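Local coordinates for protein glucosidase (Croceicoccus marinus, PDB 5Z3K) that acts as a beta-glucosidase of glycoside hydrolase family 39, probably hydrolysing O-glycosyl bonds on a TIM-barrel scaffold, at residues A[200-205]-A[406-411]; A[341-346]-A[362-367]; A[32-37]-A[91-96]; A[125-130]-A[179-184]; A[275-280]-A[328-333]. All coordinates share one frame; numbering follows the deposited sequence.

In the fold
Four of the five contacts belong to the eight-stranded barrel or its attachments, while contact 2 lies in the beta sheet beside it. Contacts 4 and 5 each join two neighbouring barrel helices, contact 4 through its buried packing and contact 5 at the helix starts; contacts 1, 2, 3 and 5 are partly buried. Helix 329-341 of contact 5 runs on almost directly into strand 345-350 of contact 2; nearest atoms of these two contacts are about 8 Å apart. Contacts 1 and 2 lie on opposite sides of the chain's centre. Chemistry varies accordingly: amide bonds and waters in contact 1, strand pairing in contact 2, indole packing in contact 3, and arginine-carboxylate pairs in contacts 2, 4 and 5.

Contact 1. Residues A[200-205]-A[406-411]; sequences PLNEGP and SLNVPP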
# COMPACT_ATOMS: atom_id res chain seq x y z
N PRO A 200 7.57 -1.41 14.04
CA PRO A 200 7.14 -0.08 14.52
C PRO A 200 6.70 -0.02 15.97
O PRO A 200 6.52 1.09 16.48
CB PRO A 200 5.97 0.27 13.59
CG PRO A 200 5.47 -1.06 13.11
CD PRO A 200 6.69 -1.93 12.98
N LEU A 201 6.48 -1.15 16.65
CA LEU A 201 6.21 -1.12 18.08
C LEU A 201 7.45 -1.44 18.90
O LEU A 201 7.33 -1.77 20.09
CB LEU A 201 5.07 -2.08 18.45
CG LEU A 201 3.70 -1.86 17.78
CD1 LEU A 201 2.67 -2.86 18.30
CD2 LEU A 201 3.22 -0.43 17.97
N ASN A 202 8.64 -1.35 18.30
CA ASN A 202 9.90 -1.63 18.98
C ASN A 202 10.70 -0.33 19.07
O ASN A 202 10.97 0.30 18.04
CB ASN A 202 10.71 -2.69 18.24
CG ASN A 202 10.21 -4.10 18.51
OD1 ASN A 202 9.14 -4.49 18.06
ND2 ASN A 202 11.01 -4.89 19.22
N GLU A 203 11.09 0.05 20.28
CA GLU A 203 11.99 1.19 20.42
C GLU A 203 13.36 0.83 19.86
O GLU A 203 13.76 -0.34 19.85
CB GLU A 203 12.11 1.62 21.88
CG GLU A 203 12.86 0.63 22.74
CD GLU A 203 12.81 0.98 24.22
OE1 GLU A 203 12.38 2.11 24.55
OE2 GLU A 203 13.21 0.14 25.04
N GLY A 204 14.07 1.83 19.35
CA GLY A 204 15.35 1.56 18.73
C GLY A 204 15.95 2.74 17.99
O GLY A 204 15.35 3.82 17.88
N PRO A 205 17.16 2.54 17.47
CA PRO A 205 17.85 3.62 16.76
C PRO A 205 17.16 4.05 15.46
O PRO A 205 17.40 5.17 14.99
CB PRO A 205 19.24 3.03 16.47
CG PRO A 205 19.02 1.56 16.46
CD PRO A 205 17.96 1.30 17.50
N SER A 406 12.34 -11.25 16.47
CA SER A 406 11.19 -10.99 17.32
C SER A 406 10.80 -9.52 17.24
O SER A 406 11.66 -8.64 17.09
CB SER A 406 11.47 -11.38 18.78
OG SER A 406 12.21 -10.36 19.42
N LEU A 407 9.50 -9.25 17.34
CA LEU A 407 8.99 -7.89 17.35
C LEU A 407 7.80 -7.80 18.29
O LEU A 407 7.12 -8.80 18.55
CB LEU A 407 8.59 -7.41 15.95
CG LEU A 407 7.29 -7.99 15.36
CD1 LEU A 407 6.60 -6.98 14.47
CD2 LEU A 407 7.57 -9.27 14.59
N ASN A 408 7.55 -6.59 18.80
CA ASN A 408 6.37 -6.33 19.62
C ASN A 408 5.12 -6.27 18.74
O ASN A 408 5.13 -5.65 17.67
CB ASN A 408 6.54 -5.03 20.39
CG ASN A 408 7.66 -5.10 21.42
OD1 ASN A 408 8.05 -6.19 21.85
ND2 ASN A 408 8.18 -3.95 21.81
N VAL A 409 4.06 -6.94 19.18
CA VAL A 409 2.79 -6.98 18.45
C VAL A 409 1.71 -6.48 19.41
O VAL A 409 1.86 -6.65 20.63
CB VAL A 409 2.46 -8.40 17.96
CG1 VAL A 409 3.38 -8.81 16.80
CG2 VAL A 409 2.55 -9.40 19.10
N PRO A 410 0.64 -5.86 18.92
CA PRO A 410 -0.41 -5.41 19.83
C PRO A 410 -1.12 -6.59 20.46
O PRO A 410 -1.06 -7.71 19.94
CB PRO A 410 -1.36 -4.61 18.91
CG PRO A 410 -1.08 -5.09 17.53
CD PRO A 410 0.35 -5.54 17.51
N PRO A 411 -1.76 -6.39 21.61
CA PRO A 411 -2.59 -7.46 22.17
C PRO A 411 -3.68 -7.86 21.19
O PRO A 411 -4.31 -7.02 20.55
CB PRO A 411 -3.18 -6.84 23.44
CG PRO A 411 -3.03 -5.36 23.25
CD PRO A 411 -1.79 -5.18 22.44
O HOH W 1 7.19 -4.10 16.40
O HOH W 2 10.37 -7.85 20.30
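N202 OD1 accepts the backbone N-H of N408 at 2.7 Å (OD1 to N). The bond is nearly straight, 171° at the hydrogen, and the donor lies in the plane of the side-chain carbonyl, on a lone pair. A second bond runs in the same direction, N408 again giving the proton, from its side-chain ND2 to L201 O at 2.9 Å; here the oxygen lies close to the amide plane of N408, whereas the nitrogen is tilted from the plane of the L201 carbonyl. Between these bonds the amides of N202 and N408 are stacked, with planes 20° apart. CG of N202 is anti to the carbonyl carbon (chi1 -78°), and OD1, at the far end of the amide, meets the strand. Apolar contact is supplied by L201, whose CB packs 3.8 Å from N408 CB, while its CD1 meets P410 CD at 3.6 Å, the two side chains crossing at about a right angle.

Two waters form the next shell. One donates to N202 OD1 at 2.6 Å and to N408 O, and accepts from L201 N; N202 OD1 is thus gripped by two donors. The other links N202 ND2, S406 OG and N408 OD1, tying the ends of both amides together. Further out, L201 and P410 both rest on I242 of helix 238-252, V409 packs on W228, and a backbone bond joins L407 to F392. The contact therefore lays a two-stranded antiparallel sheet, 391-394 with 405-408, over the loop that follows barrel strand 191-197, one of the beta-alpha loops of a TIM barrel.

Contact 2. Residues A[341-346]-A[362-367]; sequences LATTER and GRTADG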
# COMPACT_ATOMS: atom_id res chain seq x y z
N LEU A 341 -12.12 3.14 -3.31
CA LEU A 341 -11.26 4.22 -2.82
C LEU A 341 -11.07 5.33 -3.84
O LEU A 341 -10.63 6.43 -3.47
CB LEU A 341 -9.88 3.66 -2.42
CG LEU A 341 -9.89 2.70 -1.22
CD1 LEU A 341 -8.50 2.14 -0.88
CD2 LEU A 341 -10.53 3.42 -0.01
N ALA A 342 -11.38 5.07 -5.11
CA ALA A 342 -11.25 6.10 -6.12
C ALA A 342 -12.44 7.05 -6.17
O ALA A 342 -12.35 8.08 -6.83
CB ALA A 342 -11.05 5.49 -7.51
N THR A 343 -13.55 6.71 -5.50
CA THR A 343 -14.62 7.68 -5.39
C THR A 343 -14.12 8.88 -4.61
O THR A 343 -13.12 8.82 -3.89
CB THR A 343 -15.84 7.07 -4.70
OG1 THR A 343 -15.50 6.70 -3.35
CG2 THR A 343 -16.32 5.84 -5.47
N THR A 344 -14.79 10.02 -4.78
CA THR A 344 -14.30 11.22 -4.13
C THR A 344 -15.13 11.64 -2.94
O THR A 344 -14.58 12.20 -2.00
CB THR A 344 -14.22 12.38 -5.12
OG1 THR A 344 -15.50 12.56 -5.72
CG2 THR A 344 -13.19 12.08 -6.20
N GLU A 345 -16.42 11.38 -2.98
CA GLU A 345 -17.31 11.77 -1.89
C GLU A 345 -17.69 10.51 -1.14
O GLU A 345 -18.37 9.63 -1.68
CB GLU A 345 -18.51 12.52 -2.45
CG GLU A 345 -18.09 13.86 -3.06
CD GLU A 345 -19.24 14.68 -3.60
OE1 GLU A 345 -19.02 15.88 -3.89
OE2 GLU A 345 -20.36 14.14 -3.75
N ARG A 346 -17.23 10.40 0.11
CA ARG A 346 -17.61 9.26 0.92
C ARG A 346 -19.05 9.42 1.37
O ARG A 346 -19.50 10.52 1.70
CB ARG A 346 -16.69 9.14 2.14
CG ARG A 346 -16.95 7.90 2.98
CD ARG A 346 -15.78 7.66 3.90
NE ARG A 346 -16.02 6.59 4.85
CZ ARG A 346 -15.33 6.44 5.97
NH1 ARG A 346 -14.36 7.31 6.27
NH2 ARG A 346 -15.60 5.44 6.79
N GLY A 362 -19.20 5.20 -1.31
CA GLY A 362 -18.74 6.46 -1.87
C GLY A 362 -19.36 6.70 -3.23
O GLY A 362 -19.96 5.80 -3.83
N ARG A 363 -19.24 7.93 -3.71
CA ARG A 363 -19.75 8.25 -5.05
C ARG A 363 -18.72 9.05 -5.83
O ARG A 363 -17.88 9.75 -5.25
CB ARG A 363 -21.09 8.99 -4.99
CG ARG A 363 -21.05 10.34 -4.33
CD ARG A 363 -22.42 11.02 -4.42
NE ARG A 363 -22.32 12.43 -4.06
CZ ARG A 363 -23.35 13.18 -3.70
NH1 ARG A 363 -24.57 12.66 -3.63
NH2 ARG A 363 -23.15 14.46 -3.40
N THR A 364 -18.76 8.92 -7.16
CA THR A 364 -17.79 9.60 -8.01
C THR A 364 -18.07 11.10 -8.09
O THR A 364 -19.17 11.58 -7.79
CB THR A 364 -17.82 9.02 -9.43
OG1 THR A 364 -19.17 9.04 -9.89
CG2 THR A 364 -17.30 7.60 -9.44
N ALA A 365 -17.06 11.85 -8.56
CA ALA A 365 -17.17 13.30 -8.57
C ALA A 365 -18.35 13.77 -9.43
O ALA A 365 -19.04 14.73 -9.06
CB ALA A 365 -15.86 13.93 -9.07
N ASP A 366 -18.61 13.10 -10.55
CA ASP A 366 -19.72 13.49 -11.40
C ASP A 366 -21.09 13.09 -10.85
O ASP A 366 -22.11 13.42 -11.46
CB ASP A 366 -19.53 12.93 -12.82
CG ASP A 366 -19.64 11.41 -12.90
OD1 ASP A 366 -19.97 10.75 -11.89
OD2 ASP A 366 -19.41 10.86 -14.00
N GLY A 367 -21.13 12.40 -9.71
CA GLY A 367 -22.37 12.03 -9.06
C GLY A 367 -23.15 10.90 -9.70
O GLY A 367 -24.22 10.55 -9.19
O HOH W 3 -20.92 13.65 -6.39
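R363 O receives two successive backbone N-H groups, those of T344 and E345, where regular pairing would offer one. The two bonds differ in quality: E345 N to R363 O is 3.2 Å and nearly straight, 170° at the hydrogen, while T344 N to R363 O is 3.1 Å but bent to 142°, its donor tilted from the carbonyl plane. R363 N returns a bond to E345 O, completing a hydrogen-bonded antiparallel pair.

On the same face of the sheet the side chains of this pair meet. E345 OE2 alone takes both nitrogens on one side of the guanidinium, NE at 2.6 Å from OE2 and NH2 at 2.8 Å from OE2, and it lies in the guanidinium plane although the carboxylate is turned 38° against that plane. Extended chains bring the two ends together: E345 beyond CG, R363 from CG to NE. A water also stands 2.7 Å from E345 OE2, close to T364 O, and R363 NH1 makes a weak bond to A13 O.

On the other face, at the non-hydrogen-bonded pair of R346 and G362, the CA atoms come near, and T343 OG1 lies 3.6 Å from G362 CA, directly against a residue without a side chain. The hydroxyl of T343 is bonded to T340 O. Just beyond the pairing, residues 364-367 form a type I turn, closed by G367 N donating to T364 O at 2.9 Å; T364 OG1 adds a bond to D366 OD1 at 2.8 Å. T344 and E345, both facing R363, make a classic beta bulge at the open end of the hairpin of strands 345-350 and 357-363.

Contact 3. Residues A[32-37]-A[91-96]; sequences PAPGTD and TDTWVG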
# COMPACT_ATOMS: atom_id res chain seq x y z
N PRO A 32 6.85 -5.96 -18.10
CA PRO A 32 8.28 -6.07 -18.43
C PRO A 32 8.95 -4.72 -18.64
O PRO A 32 8.32 -3.73 -19.01
CB PRO A 32 8.27 -6.88 -19.74
CG PRO A 32 7.01 -7.63 -19.73
CD PRO A 32 6.02 -6.84 -18.95
N ALA A 33 10.26 -4.72 -18.42
CA ALA A 33 11.15 -3.62 -18.75
C ALA A 33 12.46 -4.23 -19.21
O ALA A 33 12.72 -5.41 -18.93
CB ALA A 33 11.39 -2.70 -17.54
N PRO A 34 13.30 -3.48 -19.91
CA PRO A 34 14.58 -4.05 -20.37
C PRO A 34 15.38 -4.64 -19.22
O PRO A 34 15.58 -4.00 -18.17
CB PRO A 34 15.29 -2.85 -21.00
CG PRO A 34 14.19 -1.95 -21.43
CD PRO A 34 13.10 -2.10 -20.40
N GLY A 35 15.84 -5.88 -19.41
CA GLY A 35 16.56 -6.62 -18.39
C GLY A 35 15.68 -7.35 -17.40
O GLY A 35 16.20 -8.18 -16.64
N THR A 36 14.38 -7.05 -17.37
CA THR A 36 13.42 -7.74 -16.51
C THR A 36 12.18 -8.01 -17.37
O THR A 36 11.11 -7.44 -17.21
CB THR A 36 13.06 -6.90 -15.28
OG1 THR A 36 14.27 -6.46 -14.64
CG2 THR A 36 12.23 -7.72 -14.28
N ASP A 37 12.30 -8.90 -18.34
CA ASP A 37 11.19 -9.06 -19.28
C ASP A 37 10.44 -10.38 -19.13
O ASP A 37 9.58 -10.68 -19.96
CB ASP A 37 11.68 -8.90 -20.72
CG ASP A 37 12.91 -9.70 -21.01
OD1 ASP A 37 13.03 -10.84 -20.49
OD2 ASP A 37 13.76 -9.19 -21.76
N THR A 91 14.20 1.66 -15.12
CA THR A 91 13.42 2.49 -14.21
C THR A 91 12.56 3.49 -14.98
O THR A 91 11.40 3.73 -14.63
CB THR A 91 14.36 3.21 -13.23
OG1 THR A 91 15.19 2.25 -12.57
CG2 THR A 91 13.54 3.97 -12.18
N ASP A 92 13.11 4.05 -16.06
CA ASP A 92 12.32 4.92 -16.93
C ASP A 92 11.07 4.21 -17.43
O ASP A 92 9.99 4.80 -17.51
CB ASP A 92 13.14 5.37 -18.14
CG ASP A 92 14.14 6.46 -17.82
OD1 ASP A 92 14.15 6.97 -16.68
OD2 ASP A 92 14.93 6.80 -18.73
N THR A 93 11.21 2.94 -17.80
CA THR A 93 10.08 2.19 -18.33
C THR A 93 9.00 2.03 -17.28
O THR A 93 7.81 2.27 -17.54
CB THR A 93 10.57 0.85 -18.86
OG1 THR A 93 11.46 1.10 -19.96
CG2 THR A 93 9.43 -0.03 -19.34
N TRP A 94 9.39 1.66 -16.06
CA TRP A 94 8.40 1.46 -15.00
C TRP A 94 7.79 2.78 -14.56
O TRP A 94 6.59 2.84 -14.24
CB TRP A 94 9.05 0.72 -13.83
CG TRP A 94 9.30 -0.74 -14.14
CD1 TRP A 94 8.42 -1.62 -14.68
CD2 TRP A 94 10.51 -1.49 -13.88
NE1 TRP A 94 8.99 -2.87 -14.80
CE2 TRP A 94 10.27 -2.81 -14.32
CE3 TRP A 94 11.76 -1.16 -13.36
CZ2 TRP A 94 11.25 -3.82 -14.23
CZ3 TRP A 94 12.74 -2.16 -13.27
CH2 TRP A 94 12.48 -3.47 -13.71
N VAL A 95 8.58 3.85 -14.54
CA VAL A 95 8.03 5.17 -14.22
C VAL A 95 7.01 5.58 -15.27
O VAL A 95 5.92 6.07 -14.95
CB VAL A 95 9.17 6.20 -14.09
CG1 VAL A 95 8.64 7.64 -14.16
CG2 VAL A 95 9.95 5.97 -12.80
N GLY A 96 7.34 5.38 -16.54
CA GLY A 96 6.39 5.72 -17.59
C GLY A 96 5.13 4.88 -17.51
O GLY A 96 4.02 5.40 -17.72
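A33 lays its methyl over one face of the W94 indole: CB is 3.4 Å from W94 CE2 and sits above the plane but offset toward the rim. Its distance to the centroid of the six-membered ring is 3.8 Å, on a line 27° from the ring normal, which qualifies as a CH-pi contact. T36 comes instead to the edge. Its OG1 is near the ring plane, 3.6 Å from W94 CH2, and the two side chains cross at about a right angle. The indole is thus met over a face by A33 and at an edge by T36 OG1. T36 CB adds a contact of 3.7 Å with W94 CZ2.

The neighbouring helix residue engages the other part of the loop. T93 and P34 approach tip to tip, with OG1 3.6 Å from P34 CD, and T93 CG2, anti to its backbone N, rests 3.8 Å from A33 CB. The methyl of A33 thus touches both the indole and this threonine.

What keeps the loop in shape is a type II turn from A33 to T36, in which T36 N donates to A33 O at 2.8 Å and G35 adopts a positive phi of 85°. The ring of W94 also meets that of W59. The hydroxyl of T93 and the indole N-H of W94 are turned to A89 O and A31 O. Segments 32-37 and 91-96 therefore meet by van der Waals and CH-pi contact, while the bonds of W94 NE1 to A31 O and of Q97 NE2 to P32 O supply polar ties at the margins.

Contact 4. Residues A[125-130]-A[179-184]; sequences KYEQVV and AARAVK
E127 and R181 link two neighbouring outer helices of the TIM barrel, helix 123-138 after strand 104-109 and helix 169-186 after strand 151-154. The short segments pass at 8.7 Å between axes, with a signed crossing angle of -35°, both running in the same general direction.

The guanidinium of R181 grips the carboxylate side-on, one nitrogen to each oxygen. R181 NH2 donates to E127 OE1 at 2.9 Å with a nearly straight bond, and R181 NE donates to E127 OE2 at 3.2 Å. OE1 lies in the guanidinium plane, but the carboxylate is rotated 49° against that plane, so NH2 meets OE1 from above the carboxylate. E127 reaches across with CG anti to the backbone N (chi1 -178°) and an extended chain, whereas R181 bends at chi3.

Beneath this pair the packing is made by small residues. A182 CB sits 3.8 Å from E127 O and 4.1 Å from V130 CG1, and the same CG1 approaches A179 CB at 4.4 Å. V130 also sets its CG2 over one face of Y126 in its own helix, and V130 touches I109 of strand 104-109.

E127 OE2 has a second arginine partner, R185 NH2. With two arginines on one carboxylate, R181 at both oxygens and R185 at OE2, E127 would probably stay ionised, while the valine and alanines allow the helices to lie close.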
# COMPACT_ATOMS: atom_id res chain seq x y z
N LYS A 125 29.68 12.34 -2.98
CA LYS A 125 29.31 11.86 -4.31
C LYS A 125 27.94 11.17 -4.29
O LYS A 125 27.15 11.32 -5.23
CB LYS A 125 30.38 10.91 -4.86
CG LYS A 125 30.23 10.60 -6.37
CD LYS A 125 31.39 9.77 -6.89
CE LYS A 125 31.47 9.85 -8.40
NZ LYS A 125 32.72 9.23 -8.95
N TYR A 126 27.66 10.41 -3.23
CA TYR A 126 26.32 9.83 -3.07
C TYR A 126 25.25 10.91 -3.18
O TYR A 126 24.26 10.76 -3.91
CB TYR A 126 26.25 9.11 -1.72
CG TYR A 126 24.96 8.34 -1.47
CD1 TYR A 126 24.77 7.07 -2.00
CD2 TYR A 126 23.96 8.89 -0.68
CE1 TYR A 126 23.58 6.36 -1.75
CE2 TYR A 126 22.78 8.19 -0.44
CZ TYR A 126 22.60 6.93 -0.98
OH TYR A 126 21.43 6.24 -0.74
N GLU A 127 25.46 12.04 -2.50
CA GLU A 127 24.48 13.12 -2.52
C GLU A 127 24.30 13.71 -3.92
O GLU A 127 23.17 13.97 -4.35
CB GLU A 127 24.88 14.20 -1.50
CG GLU A 127 23.91 15.37 -1.39
CD GLU A 127 24.25 16.31 -0.24
OE1 GLU A 127 25.09 15.94 0.61
OE2 GLU A 127 23.67 17.41 -0.18
N GLN A 128 25.39 13.89 -4.64
CA GLN A 128 25.29 14.40 -5.97
C GLN A 128 24.50 13.43 -6.87
O GLN A 128 23.71 13.83 -7.63
CB GLN A 128 26.69 14.57 -6.59
CG GLN A 128 27.58 15.61 -5.99
CD GLN A 128 28.90 15.69 -6.77
OE1 GLN A 128 29.83 14.99 -6.49
NE2 GLN A 128 28.91 16.48 -7.81
N VAL A 129 24.75 12.16 -6.71
CA VAL A 129 24.10 11.18 -7.58
C VAL A 129 22.61 11.10 -7.25
O VAL A 129 21.77 11.01 -8.15
CB VAL A 129 24.82 9.82 -7.46
CG1 VAL A 129 23.98 8.69 -8.02
CG2 VAL A 129 26.16 9.90 -8.21
N VAL A 130 22.25 11.20 -5.96
CA VAL A 130 20.83 11.22 -5.60
C VAL A 130 20.16 12.44 -6.20
O VAL A 130 19.03 12.36 -6.71
CB VAL A 130 20.65 11.19 -4.07
CG1 VAL A 130 19.16 11.44 -3.71
CG2 VAL A 130 21.12 9.86 -3.49
N ALA A 179 20.22 12.68 1.35
CA ALA A 179 19.11 12.48 0.42
C ALA A 179 18.07 13.58 0.56
O ALA A 179 17.58 14.11 -0.44
CB ALA A 179 18.49 11.10 0.65
N ALA A 180 17.72 13.94 1.80
CA ALA A 180 16.73 14.99 2.02
C ALA A 180 17.21 16.33 1.46
O ALA A 180 16.44 17.06 0.82
CB ALA A 180 16.41 15.11 3.51
N ARG A 181 18.47 16.69 1.73
CA ARG A 181 19.05 17.89 1.14
C ARG A 181 18.95 17.87 -0.38
O ARG A 181 18.59 18.87 -1.01
CB ARG A 181 20.51 18.04 1.56
CG ARG A 181 20.70 18.70 2.93
CD ARG A 181 22.13 19.16 3.14
NE ARG A 181 23.09 18.10 2.86
CZ ARG A 181 23.49 17.21 3.77
NH1 ARG A 181 23.03 17.27 5.02
NH2 ARG A 181 24.36 16.27 3.43
N ALA A 182 19.28 16.73 -1.00
CA ALA A 182 19.27 16.67 -2.46
C ALA A 182 17.85 16.80 -3.01
O ALA A 182 17.62 17.52 -3.99
CB ALA A 182 19.92 15.37 -2.94
N VAL A 183 16.89 16.11 -2.41
CA VAL A 183 15.51 16.18 -2.89
C VAL A 183 14.99 17.61 -2.78
O VAL A 183 14.40 18.16 -3.72
CB VAL A 183 14.62 15.20 -2.10
CG1 VAL A 183 13.15 15.55 -2.27
CG2 VAL A 183 14.90 13.76 -2.52
N LYS A 184 15.21 18.25 -1.63
CA LYS A 184 14.69 19.59 -1.41
C LYS A 184 15.42 20.63 -2.26
O LYS A 184 14.83 21.64 -2.64
CB LYS A 184 14.78 19.96 0.07
CG LYS A 184 13.90 19.10 0.97
CD LYS A 184 12.43 19.28 0.62
CE LYS A 184 11.53 18.69 1.69
NZ LYS A 184 10.11 18.89 1.34

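Contact 5. Residues A[275-280]-A[328-333]; sequences FEDFDN and NARTGA
D277 OD1 is gripped twice by R330: by its backbone N at 3.0 Å from OD1, and by its side-chain NE at 2.8 Å from OD1. The second bond is nearly straight, 171°, lies in the guanidinium plane and uses the anti lone pair of the oxygen, and it forms a salt bridge. The other oxygen, OD2, takes the N-H of A329 at 2.9 Å on its syn lone pair. One carboxylate thus binds two consecutive backbone N-H groups in the first turn of helix 329-341, a position that the CG of D277, anti to its backbone N (chi1 172°), makes possible.

Further groups line the R330 side chain. F275 offers the edge of its ring, CE1 standing 3.6 Å from R330 NH1 and over one face of the guanidinium, with planes 71° apart. N280 covers the aliphatic part of the chain, its CG 3.7 Å from R330 CD, and holds its ND2 above the centre of the F275 ring. On the apolar side F278 CB packs 4.4 Å from A329 CB.

N328 starts the same helix with a capping box: its OD1 accepts T331 N at 2.8 Å, and T331 OG1 accepts N328 N. N328 ND2 is in turn bonded to I320 O and E322 OE2, which helps to hold the side chain.

Helix 277-291 follows barrel strand 259-266 and helix 329-341 follows strand 298-301, so consecutive outer helices of the TIM barrel are joined at their N-terminal ends. The positive end of helix 329-341 and the R330 charge would favour an ionised D277.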
# COMPACT_ATOMS: atom_id res chain seq x y z
N PHE A 275 -2.07 -19.66 3.29
CA PHE A 275 -3.38 -19.06 3.45
C PHE A 275 -4.23 -19.50 2.28
O PHE A 275 -3.71 -19.95 1.25
CB PHE A 275 -3.29 -17.54 3.51
CG PHE A 275 -2.45 -16.95 2.41
CD1 PHE A 275 -2.98 -16.76 1.15
CD2 PHE A 275 -1.12 -16.62 2.65
CE1 PHE A 275 -2.20 -16.24 0.12
CE2 PHE A 275 -0.33 -16.11 1.63
CZ PHE A 275 -0.87 -15.91 0.36
N GLU A 276 -5.54 -19.37 2.44
CA GLU A 276 -6.45 -19.51 1.32
C GLU A 276 -6.54 -18.20 0.57
O GLU A 276 -6.54 -17.12 1.17
CB GLU A 276 -7.84 -19.94 1.79
CG GLU A 276 -7.88 -21.27 2.56
CD GLU A 276 -7.61 -22.48 1.67
OE1 GLU A 276 -7.78 -22.38 0.43
OE2 GLU A 276 -7.25 -23.54 2.22
N ASP A 277 -6.61 -18.30 -0.76
CA ASP A 277 -6.82 -17.14 -1.63
C ASP A 277 -8.00 -16.29 -1.15
O ASP A 277 -7.89 -15.07 -1.01
CB ASP A 277 -7.04 -17.65 -3.06
CG ASP A 277 -7.47 -16.56 -4.04
OD1 ASP A 277 -6.85 -15.47 -4.06
OD2 ASP A 277 -8.43 -16.80 -4.81
N PHE A 278 -9.14 -16.93 -0.86
CA PHE A 278 -10.35 -16.16 -0.59
C PHE A 278 -10.34 -15.56 0.81
O PHE A 278 -10.92 -14.49 1.01
CB PHE A 278 -11.59 -17.04 -0.80
CG PHE A 278 -11.42 -18.47 -0.36
CD1 PHE A 278 -11.71 -18.84 0.95
CD2 PHE A 278 -10.97 -19.43 -1.24
CE1 PHE A 278 -11.54 -20.14 1.36
CE2 PHE A 278 -10.80 -20.74 -0.83
CZ PHE A 278 -11.08 -21.10 0.47
N ASP A 279 -9.69 -16.23 1.78
CA ASP A 279 -9.50 -15.64 3.11
C ASP A 279 -8.69 -14.35 3.01
O ASP A 279 -9.04 -13.32 3.61
CB ASP A 279 -8.76 -16.62 4.03
CG ASP A 279 -9.60 -17.82 4.41
OD1 ASP A 279 -10.81 -17.81 4.14
OD2 ASP A 279 -9.03 -18.76 5.00
N ASN A 280 -7.59 -14.40 2.25
CA ASN A 280 -6.70 -13.26 2.10
C ASN A 280 -7.42 -12.10 1.41
O ASN A 280 -7.28 -10.95 1.82
CB ASN A 280 -5.47 -13.70 1.30
CG ASN A 280 -4.31 -12.70 1.38
OD1 ASN A 280 -4.48 -11.51 1.14
ND2 ASN A 280 -3.12 -13.20 1.71
N ASN A 328 -7.49 -14.03 -9.48
CA ASN A 328 -8.05 -14.86 -8.43
C ASN A 328 -8.89 -13.96 -7.52
O ASN A 328 -9.18 -12.81 -7.86
CB ASN A 328 -6.93 -15.59 -7.68
CG ASN A 328 -5.86 -14.64 -7.20
OD1 ASN A 328 -6.15 -13.50 -6.84
ND2 ASN A 328 -4.60 -15.10 -7.21
N ALA A 329 -9.25 -14.48 -6.34
CA ALA A 329 -10.05 -13.68 -5.43
C ALA A 329 -9.25 -12.50 -4.86
O ALA A 329 -9.81 -11.41 -4.66
CB ALA A 329 -10.60 -14.55 -4.29
N ARG A 330 -7.96 -12.69 -4.59
CA ARG A 330 -7.15 -11.58 -4.08
C ARG A 330 -7.07 -10.45 -5.10
O ARG A 330 -7.22 -9.27 -4.76
CB ARG A 330 -5.74 -12.05 -3.71
CG ARG A 330 -5.59 -12.71 -2.33
CD ARG A 330 -4.28 -13.50 -2.26
NE ARG A 330 -4.33 -14.69 -3.11
CZ ARG A 330 -3.27 -15.34 -3.57
NH1 ARG A 330 -2.04 -14.92 -3.25
NH2 ARG A 330 -3.43 -16.41 -4.33
N THR A 331 -6.78 -10.78 -6.37
CA THR A 331 -6.72 -9.72 -7.37
C THR A 331 -8.09 -9.12 -7.60
O THR A 331 -8.20 -7.93 -7.92
CB THR A 331 -6.12 -10.24 -8.69
OG1 THR A 331 -6.95 -11.27 -9.24
CG2 THR A 331 -4.72 -10.82 -8.46
N GLY A 332 -9.15 -9.91 -7.42
CA GLY A 332 -10.48 -9.35 -7.55
C GLY A 332 -10.76 -8.35 -6.45
O GLY A 332 -11.20 -7.23 -6.71
N ALA A 333 -10.49 -8.73 -5.20
CA ALA A 333 -10.69 -7.81 -4.08
C ALA A 333 -9.82 -6.57 -4.24
O ALA A 333 -10.25 -5.45 -3.92
CB ALA A 333 -10.39 -8.51 -2.76